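Local coordinates for minor structural protein 5 (Lactococcus phage Tuc2009, PDB 5E7T) that is a minor structural protein of the phage particle, probably the BppA accessory baseplate protein, whose carbohydrate-binding-like domain may help the virion attach to its lactococcal host, at residues L31-K37 against Y191-E197; D227-Y231 against G242-L246. One frame throughout, in Å; residues are numbered along the deposited sequence.

Contact 1: L31-K37 against Y191-E197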
ATOM      1  N   LEU B  31     -23.790  15.490  41.565  1.00 56.29           N
ATOM      2  CA  LEU B  31     -24.099  16.592  40.638  1.00 56.89           C
ATOM      3  C   LEU B  31     -22.869  16.973  39.776  1.00 60.86           C
ATOM      4  O   LEU B  31     -21.749  16.676  40.161  1.00 60.35           O
ATOM      5  CB  LEU B  31     -24.670  17.832  41.361  1.00 56.64           C
ATOM      6  CG  LEU B  31     -25.856  17.622  42.281  1.00 61.00           C
ATOM      7  CD1 LEU B  31     -26.357  18.920  42.777  1.00 61.75           C
ATOM      8  CD2 LEU B  31     -26.965  16.921  41.594  1.00 62.06           C
ATOM      9  N   VAL B  32     -23.092  17.623  38.632  1.00 57.91           N
ATOM     10  CA  VAL B  32     -22.076  18.010  37.644  1.00 58.74           C
ATOM     11  C   VAL B  32     -21.919  19.546  37.603  1.00 64.85           C
ATOM     12  O   VAL B  32     -22.919  20.257  37.421  1.00 66.66           O
ATOM     13  CB  VAL B  32     -22.478  17.476  36.238  1.00 63.28           C
ATOM     14  CG1 VAL B  32     -21.486  17.926  35.183  1.00 64.85           C
ATOM     15  CG2 VAL B  32     -22.616  15.963  36.219  1.00 62.56           C
ATOM     16  N   ASN B  33     -20.666  20.044  37.683  1.00 59.88           N
ATOM     17  CA  ASN B  33     -20.337  21.478  37.671  1.00 60.01           C
ATOM     18  C   ASN B  33     -20.960  22.247  38.859  1.00 64.83           C
ATOM     19  O   ASN B  33     -21.343  23.408  38.710  1.00 66.66           O
ATOM     20  CB  ASN B  33     -20.678  22.137  36.322  1.00 59.20           C
ATOM     21  CG  ASN B  33     -19.999  23.460  36.099  1.00 81.86           C
ATOM     22  OD1 ASN B  33     -18.831  23.653  36.444  1.00 83.01           O
ATOM     23  ND2 ASN B  33     -20.729  24.408  35.529  1.00 69.91           N
ATOM     24  N   SER B  34     -21.017  21.614  40.049  1.00 59.19           N
ATOM     25  CA  SER B  34     -21.557  22.239  41.256  1.00 58.45           C
ATOM     26  C   SER B  34     -20.759  23.472  41.681  1.00 64.18           C
ATOM     27  O   SER B  34     -21.255  24.290  42.456  1.00 65.45           O
ATOM     28  CB  SER B  34     -21.667  21.230  42.400  1.00 59.29           C
ATOM     29  OG  SER B  34     -20.476  20.504  42.634  1.00 61.63           O
ATOM     30  N   SER B  35     -19.547  23.616  41.139  1.00 60.02           N
ATOM     31  CA  SER B  35     -18.621  24.711  41.416  1.00 60.05           C
ATOM     32  C   SER B  35     -18.935  26.003  40.634  1.00 63.82           C
ATOM     33  O   SER B  35     -18.283  27.024  40.875  1.00 64.95           O
ATOM     34  CB  SER B  35     -17.200  24.254  41.127  1.00 63.83           C
ATOM     35  OG  SER B  35     -17.188  23.368  40.017  1.00 77.76           O
ATOM     36  N   ALA B  36     -19.926  25.956  39.714  1.00 58.59           N
ATOM     37  CA  ALA B  36     -20.347  27.046  38.826  1.00 59.27           C
ATOM     38  C   ALA B  36     -19.195  27.696  38.049  1.00 64.95           C
ATOM     39  O   ALA B  36     -19.128  28.932  37.956  1.00 66.11           O
ATOM     40  CB  ALA B  36     -21.140  28.089  39.592  1.00 60.15           C
ATOM     41  N   LYS B  37     -18.285  26.847  37.500  1.00 60.72           N
ATOM     42  CA  LYS B  37     -17.091  27.230  36.734  1.00 60.99           C
ATOM     43  C   LYS B  37     -17.495  28.012  35.504  1.00 67.67           C
ATOM     44  O   LYS B  37     -16.815  28.960  35.102  1.00 68.81           O
ATOM     45  CB  LYS B  37     -16.385  25.979  36.193  1.00 62.63           C
ATOM     46  CG  LYS B  37     -15.606  25.132  37.145  1.00 74.24           C
ATOM     47  CD  LYS B  37     -15.012  23.950  36.356  1.00 84.57           C
ATOM     48  CE  LYS B  37     -15.822  22.659  36.417  1.00 98.66           C
ATOM     49  NZ  LYS B  37     -15.826  22.038  37.783  1.00109.72           N
ATOM     50  N   TYR B 191     -19.327  19.838  51.281  1.00 54.96           N
ATOM     51  CA  TYR B 191     -19.340  20.000  49.839  1.00 53.76           C
ATOM     52  C   TYR B 191     -18.127  19.321  49.236  1.00 61.09           C
ATOM     53  O   TYR B 191     -17.017  19.467  49.732  1.00 62.77           O
ATOM     54  CB  TYR B 191     -19.369  21.484  49.426  1.00 53.67           C
ATOM     55  CG  TYR B 191     -19.164  21.672  47.940  1.00 56.04           C
ATOM     56  CD1 TYR B 191     -20.207  21.455  47.039  1.00 58.78           C
ATOM     57  CD2 TYR B 191     -17.899  21.913  47.419  1.00 56.70           C
ATOM     58  CE1 TYR B 191     -20.007  21.547  45.662  1.00 59.60           C
ATOM     59  CE2 TYR B 191     -17.692  22.018  46.045  1.00 57.75           C
ATOM     60  CZ  TYR B 191     -18.747  21.828  45.171  1.00 64.32           C
ATOM     61  OH  TYR B 191     -18.528  21.962  43.829  1.00 66.84           O
ATOM     62  N   MET B 192     -18.350  18.573  48.174  1.00 57.52           N
ATOM     63  CA  MET B 192     -17.293  17.940  47.412  1.00 56.62           C
ATOM     64  C   MET B 192     -17.689  18.017  45.967  1.00 59.58           C
ATOM     65  O   MET B 192     -18.884  17.935  45.671  1.00 57.99           O
ATOM     66  CB  MET B 192     -17.117  16.466  47.803  1.00 58.29           C
ATOM     67  CG  MET B 192     -16.447  16.266  49.131  1.00 60.84           C
ATOM     68  SD  MET B 192     -14.751  16.851  49.165  1.00 64.09           S
ATOM     69  CE  MET B 192     -14.004  15.709  48.085  1.00 60.24           C
ATOM     70  N   PRO B 193     -16.719  18.132  45.031  1.00 56.30           N
ATOM     71  CA  PRO B 193     -17.093  18.082  43.609  1.00 56.00           C
ATOM     72  C   PRO B 193     -17.417  16.629  43.220  1.00 59.53           C
ATOM     73  O   PRO B 193     -17.431  15.750  44.089  1.00 57.08           O
ATOM     74  CB  PRO B 193     -15.854  18.617  42.914  1.00 58.09           C
ATOM     75  CG  PRO B 193     -14.731  18.246  43.829  1.00 62.35           C
ATOM     76  CD  PRO B 193     -15.256  18.253  45.211  1.00 57.08           C
ATOM     77  N   SER B 194     -17.723  16.368  41.932  1.00 57.79           N
ATOM     78  CA  SER B 194     -18.035  15.003  41.517  1.00 56.81           C
ATOM     79  C   SER B 194     -16.768  14.151  41.420  1.00 61.16           C
ATOM     80  O   SER B 194     -15.672  14.694  41.444  1.00 60.43           O
ATOM     81  CB  SER B 194     -18.851  15.005  40.231  1.00 61.11           C
ATOM     82  OG  SER B 194     -18.107  15.060  39.023  1.00 75.84           O
ATOM     83  N   ALA B 195     -16.907  12.816  41.359  1.00 59.66           N
ATOM     84  CA  ALA B 195     -15.782  11.874  41.209  1.00 59.26           C
ATOM     85  C   ALA B 195     -14.902  12.224  39.995  1.00 62.90           C
ATOM     86  O   ALA B 195     -13.667  12.191  40.080  1.00 63.28           O
ATOM     87  CB  ALA B 195     -16.317  10.472  41.044  1.00 59.80           C
ATOM     88  N   SER B 196     -15.543  12.591  38.879  1.00 58.43           N
ATOM     89  CA  SER B 196     -14.802  12.954  37.687  1.00 59.35           C
ATOM     90  C   SER B 196     -14.070  14.301  37.788  1.00 64.16           C
ATOM     91  O   SER B 196     -13.219  14.570  36.941  1.00 67.26           O
ATOM     92  CB  SER B 196     -15.702  12.909  36.458  1.00 63.52           C
ATOM     93  OG  SER B 196     -16.200  14.194  36.129  1.00 75.75           O
ATOM     94  N   GLU B 197     -14.398  15.150  38.777  1.00 57.35           N
ATOM     95  CA  GLU B 197     -13.750  16.450  38.851  1.00 56.77           C
ATOM     96  C   GLU B 197     -12.842  16.618  40.083  1.00 62.58           C
ATOM     97  O   GLU B 197     -11.967  17.497  40.073  1.00 63.93           O
ATOM     98  CB  GLU B 197     -14.751  17.614  38.694  1.00 57.64           C
ATOM     99  CG  GLU B 197     -16.087  17.468  39.385  1.00 65.05           C
ATOM    100  CD  GLU B 197     -17.224  18.298  38.818  1.00 84.09           C
ATOM    101  OE1 GLU B 197     -17.676  19.239  39.515  1.00 77.58           O
ATOM    102  OE2 GLU B 197     -17.666  18.001  37.681  1.00 68.98           O
TER
HETATM  103  O   HOH W   1     -20.054  18.715  40.746  1.00 71.67           O
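The Tyr191 ring meets Ser34 at its edge. Ser34 CB lies in the ring plane there, 3.7 Å from CE1 of Tyr191, and Ser34 OG sits near the same plane. The tyrosine holds CG anti to its backbone N (chi1 171°), which carries the hydroxyl across to the turn. Tyr191 OH donates a hydrogen bond to Ser34 OG at 2.7 Å. A second flat group, the Glu197 carboxylate, works through water 1. Its OE1 accepts from this water at 2.7 Å. The same water donates to Leu31 O and accepts from Ser34 OG at 2.6 Å. The serine hydroxyl is thus gripped by two partners, a phenol and a water. Lys37 NZ forms a long salt bridge to Glu197 OE1, 3.8 Å away. The Lys37 chain bends at its last two torsions, and Lys37 NZ also donates to Ser35 OG at 2.9 Å. These bonds gather round a type I beta turn from Asn33 to Ala36, closed by Ala36 N bonding to Asn33 O. Asn33 ND2 reaches on to the carbonyls of Asn38 and Glu40. Where the loops come close at Leu31, Ser194 CB lies against Leu31 O. The first loop lies between strands 8-12 and 48-50, the second between strands 171-184 and 206-210. Leu31 and Ser34 pack on Pro180 of strand 171-184, and Tyr191 touches Asn179 of that strand.

Contact 2: D227-Y231 against G242-L246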
ATOM      1  N   ASP B 227      -3.649  16.229  63.794  1.00 85.23           N
ATOM      2  CA  ASP B 227      -2.434  15.852  63.073  1.00 85.25           C
ATOM      3  C   ASP B 227      -2.631  15.999  61.569  1.00 86.23           C
ATOM      4  O   ASP B 227      -3.748  15.809  61.087  1.00 84.37           O
ATOM      5  CB  ASP B 227      -2.087  14.380  63.354  1.00 88.00           C
ATOM      6  CG  ASP B 227      -1.580  14.036  64.740  1.00104.98           C
ATOM      7  OD1 ASP B 227      -0.908  14.895  65.359  1.00107.94           O
ATOM      8  OD2 ASP B 227      -1.752  12.869  65.157  1.00111.92           O
ATOM      9  N   GLU B 228      -1.537  16.266  60.819  1.00 81.79           N
ATOM     10  CA  GLU B 228      -1.581  16.353  59.358  1.00 79.56           C
ATOM     11  C   GLU B 228      -1.606  14.926  58.846  1.00 83.33           C
ATOM     12  O   GLU B 228      -0.696  14.154  59.183  1.00 84.70           O
ATOM     13  CB  GLU B 228      -0.362  17.101  58.787  1.00 81.22           C
ATOM     14  CG  GLU B 228      -0.605  17.659  57.390  1.00 89.32           C
ATOM     15  CD  GLU B 228       0.583  18.139  56.572  1.00117.55           C
ATOM     16  OE1 GLU B 228       1.632  18.491  57.164  1.00117.35           O
ATOM     17  OE2 GLU B 228       0.448  18.181  55.326  1.00109.90           O
ATOM     18  N   MET B 229      -2.645  14.554  58.063  1.00 76.53           N
ATOM     19  CA  MET B 229      -2.723  13.183  57.578  1.00 75.12           C
ATOM     20  C   MET B 229      -1.619  12.872  56.588  1.00 79.31           C
ATOM     21  O   MET B 229      -1.341  13.683  55.696  1.00 80.53           O
ATOM     22  CB  MET B 229      -4.079  12.853  56.976  1.00 75.90           C
ATOM     23  CG  MET B 229      -5.238  13.211  57.841  1.00 79.69           C
ATOM     24  SD  MET B 229      -6.729  12.305  57.394  1.00 82.63           S
ATOM     25  CE  MET B 229      -6.850  12.698  55.560  1.00 78.50           C
ATOM     26  N   LYS B 230      -0.992  11.697  56.767  1.00 74.04           N
ATOM     27  CA  LYS B 230       0.079  11.139  55.942  1.00 73.36           C
ATOM     28  C   LYS B 230      -0.481  10.000  55.063  1.00 76.07           C
ATOM     29  O   LYS B 230       0.212   9.569  54.140  1.00 77.04           O
ATOM     30  CB  LYS B 230       1.225  10.626  56.851  1.00 77.76           C
ATOM     31  CG  LYS B 230       2.590  10.397  56.177  1.00100.98           C
ATOM     32  CD  LYS B 230       3.598   9.697  57.135  1.00115.47           C
ATOM     33  CE  LYS B 230       4.888   9.240  56.466  1.00119.19           C
ATOM     34  NZ  LYS B 230       5.758   8.436  57.376  1.00115.43           N
ATOM     35  N   TYR B 231      -1.723   9.501  55.334  1.00 70.43           N
ATOM     36  CA  TYR B 231      -2.320   8.408  54.539  1.00 68.82           C
ATOM     37  C   TYR B 231      -3.811   8.589  54.248  1.00 71.26           C
ATOM     38  O   TYR B 231      -4.512   9.217  55.028  1.00 71.46           O
ATOM     39  CB  TYR B 231      -2.063   7.016  55.173  1.00 70.64           C
ATOM     40  CG  TYR B 231      -0.612   6.749  55.511  1.00 72.30           C
ATOM     41  CD1 TYR B 231       0.271   6.268  54.548  1.00 73.77           C
ATOM     42  CD2 TYR B 231      -0.108   7.041  56.773  1.00 73.54           C
ATOM     43  CE1 TYR B 231       1.618   6.063  54.843  1.00 74.56           C
ATOM     44  CE2 TYR B 231       1.240   6.864  57.071  1.00 75.51           C
ATOM     45  CZ  TYR B 231       2.103   6.378  56.103  1.00 80.59           C
ATOM     46  OH  TYR B 231       3.433   6.202  56.411  1.00 79.75           O
ATOM     47  N   GLY B 242      -8.477   8.860  56.846  1.00 61.82           N
ATOM     48  CA  GLY B 242      -7.030   8.708  56.814  1.00 62.83           C
ATOM     49  C   GLY B 242      -6.411   8.837  58.186  1.00 69.92           C
ATOM     50  O   GLY B 242      -7.133   8.838  59.188  1.00 71.08           O
ATOM     51  N   SER B 243      -5.069   8.955  58.245  1.00 67.78           N
ATOM     52  CA  SER B 243      -4.344   8.996  59.516  1.00 69.69           C
ATOM     53  C   SER B 243      -2.910   9.481  59.385  1.00 74.96           C
ATOM     54  O   SER B 243      -2.387   9.511  58.271  1.00 74.31           O
ATOM     55  CB  SER B 243      -4.306   7.585  60.106  1.00 73.94           C
ATOM     56  OG  SER B 243      -3.925   6.639  59.118  1.00 78.69           O
ATOM     57  N   LYS B 244      -2.263   9.814  60.539  1.00 73.04           N
ATOM     58  CA  LYS B 244      -0.828  10.146  60.627  1.00 74.40           C
ATOM     59  C   LYS B 244      -0.106   8.810  60.895  1.00 81.42           C
ATOM     60  O   LYS B 244       1.033   8.599  60.448  1.00 81.76           O
ATOM     61  CB  LYS B 244      -0.524  11.148  61.766  1.00 77.00           C
ATOM     62  CG  LYS B 244       0.905  11.719  61.771  1.00 82.86           C
ATOM     63  CD  LYS B 244       1.300  12.245  63.161  1.00103.13           C
ATOM     64  CE  LYS B 244       2.156  13.502  63.141  1.00124.08           C
ATOM     65  NZ  LYS B 244       1.352  14.768  63.085  1.00131.89           N
ATOM     66  N   LEU B 245      -0.802   7.902  61.605  1.00 78.78           N
ATOM     67  CA  LEU B 245      -0.295   6.582  61.961  1.00 79.90           C
ATOM     68  C   LEU B 245      -0.361   5.609  60.806  1.00 82.12           C
ATOM     69  O   LEU B 245      -0.969   5.926  59.794  1.00 81.46           O
ATOM     70  CB  LEU B 245      -1.077   6.035  63.163  1.00 81.09           C
ATOM     71  CG  LEU B 245      -0.828   6.739  64.480  1.00 86.67           C
ATOM     72  CD1 LEU B 245      -1.872   6.337  65.515  1.00 86.69           C
ATOM     73  CD2 LEU B 245       0.607   6.531  64.941  1.00 90.36           C
ATOM     74  N   LEU B 246       0.256   4.422  60.958  1.00 78.90           N
ATOM     75  CA  LEU B 246       0.290   3.352  59.955  1.00 77.72           C
ATOM     76  C   LEU B 246      -0.846   2.334  60.196  1.00 82.01           C
ATOM     77  O   LEU B 246      -0.692   1.152  59.882  1.00 83.35           O
ATOM     78  CB  LEU B 246       1.658   2.634  59.999  1.00 78.73           C
ATOM     79  CG  LEU B 246       2.884   3.412  59.541  1.00 83.02           C
ATOM     80  CD1 LEU B 246       4.104   2.935  60.265  1.00 85.20           C
ATOM     81  CD2 LEU B 246       3.112   3.254  58.062  1.00 83.61           C
TER
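Ser243 O takes two backbone N-H groups at once, those of Lys230 and Tyr231. This is a classic beta bulge. Both bonds measure 3.0 Å, from Lys230 N and from Tyr231 N to Ser243 O, but they arrive differently. Tyr231 N lies nearly in line with the carbonyl (C=O...N angle 167°). Lys230 N comes from above the carbonyl plane. Ser243 N returns a longer bond of 3.3 Å to Tyr231 O, completing an antiparallel hydrogen-bonded pair. Next to it Gly242 CA comes within 3.1 Å of Tyr231 O in a CA-H...O contact. The Met229 chain, with CG beside the backbone N (chi1 -50°), brings Met229 SD to 3.6 Å from Gly242 C. The Tyr231 ring has Lys244 O at its edge, in plane. Leu246 CD2 approaches Tyr231 CZ obliquely, at 3.8 Å. Ser243 OG donates to Leu245 O at 3.1 Å, just past the end of strand 238-243. Before the bulge in sequence, Asp227 is crossed at about a right angle by the bent Lys244 chain. Lys244 NZ forms a salt bridge with Asp227 OD1 at 3.2 Å, weak as a hydrogen bond. Tyr231 OH bonds to Asn128 of a Minor structural protein 4 chain, and Trp126 of that chain meets the ring edge-to-face. The chemistry therefore divides: backbone bonds fix the bulge, a salt bridge ties Lys244 back to strand 225-228, and the tyrosine serves the interface between the two proteins.

In the fold
The contacts lie in different parts of the chain, their centres about 26 Å apart and their nearest atoms about 11 Å apart. Contact 1 joins two loops distant in sequence, against strand 171-184, its centre about 10 Å from the centre of the chain. For contact 2 that distance is about 25 Å. There the end of strand 225-228, at the edge of one sheet, meets strands 231-235 and 238-243 of another. Both are partly buried, but contact 2 has more exposed residues and borders Minor structural protein 4. Contact 1 relies on side-chain hydroxyls, a carboxylate and a water. Contact 2 relies mainly on backbone pairing. Each has one lysine-acid salt bridge, a long one in contact 1.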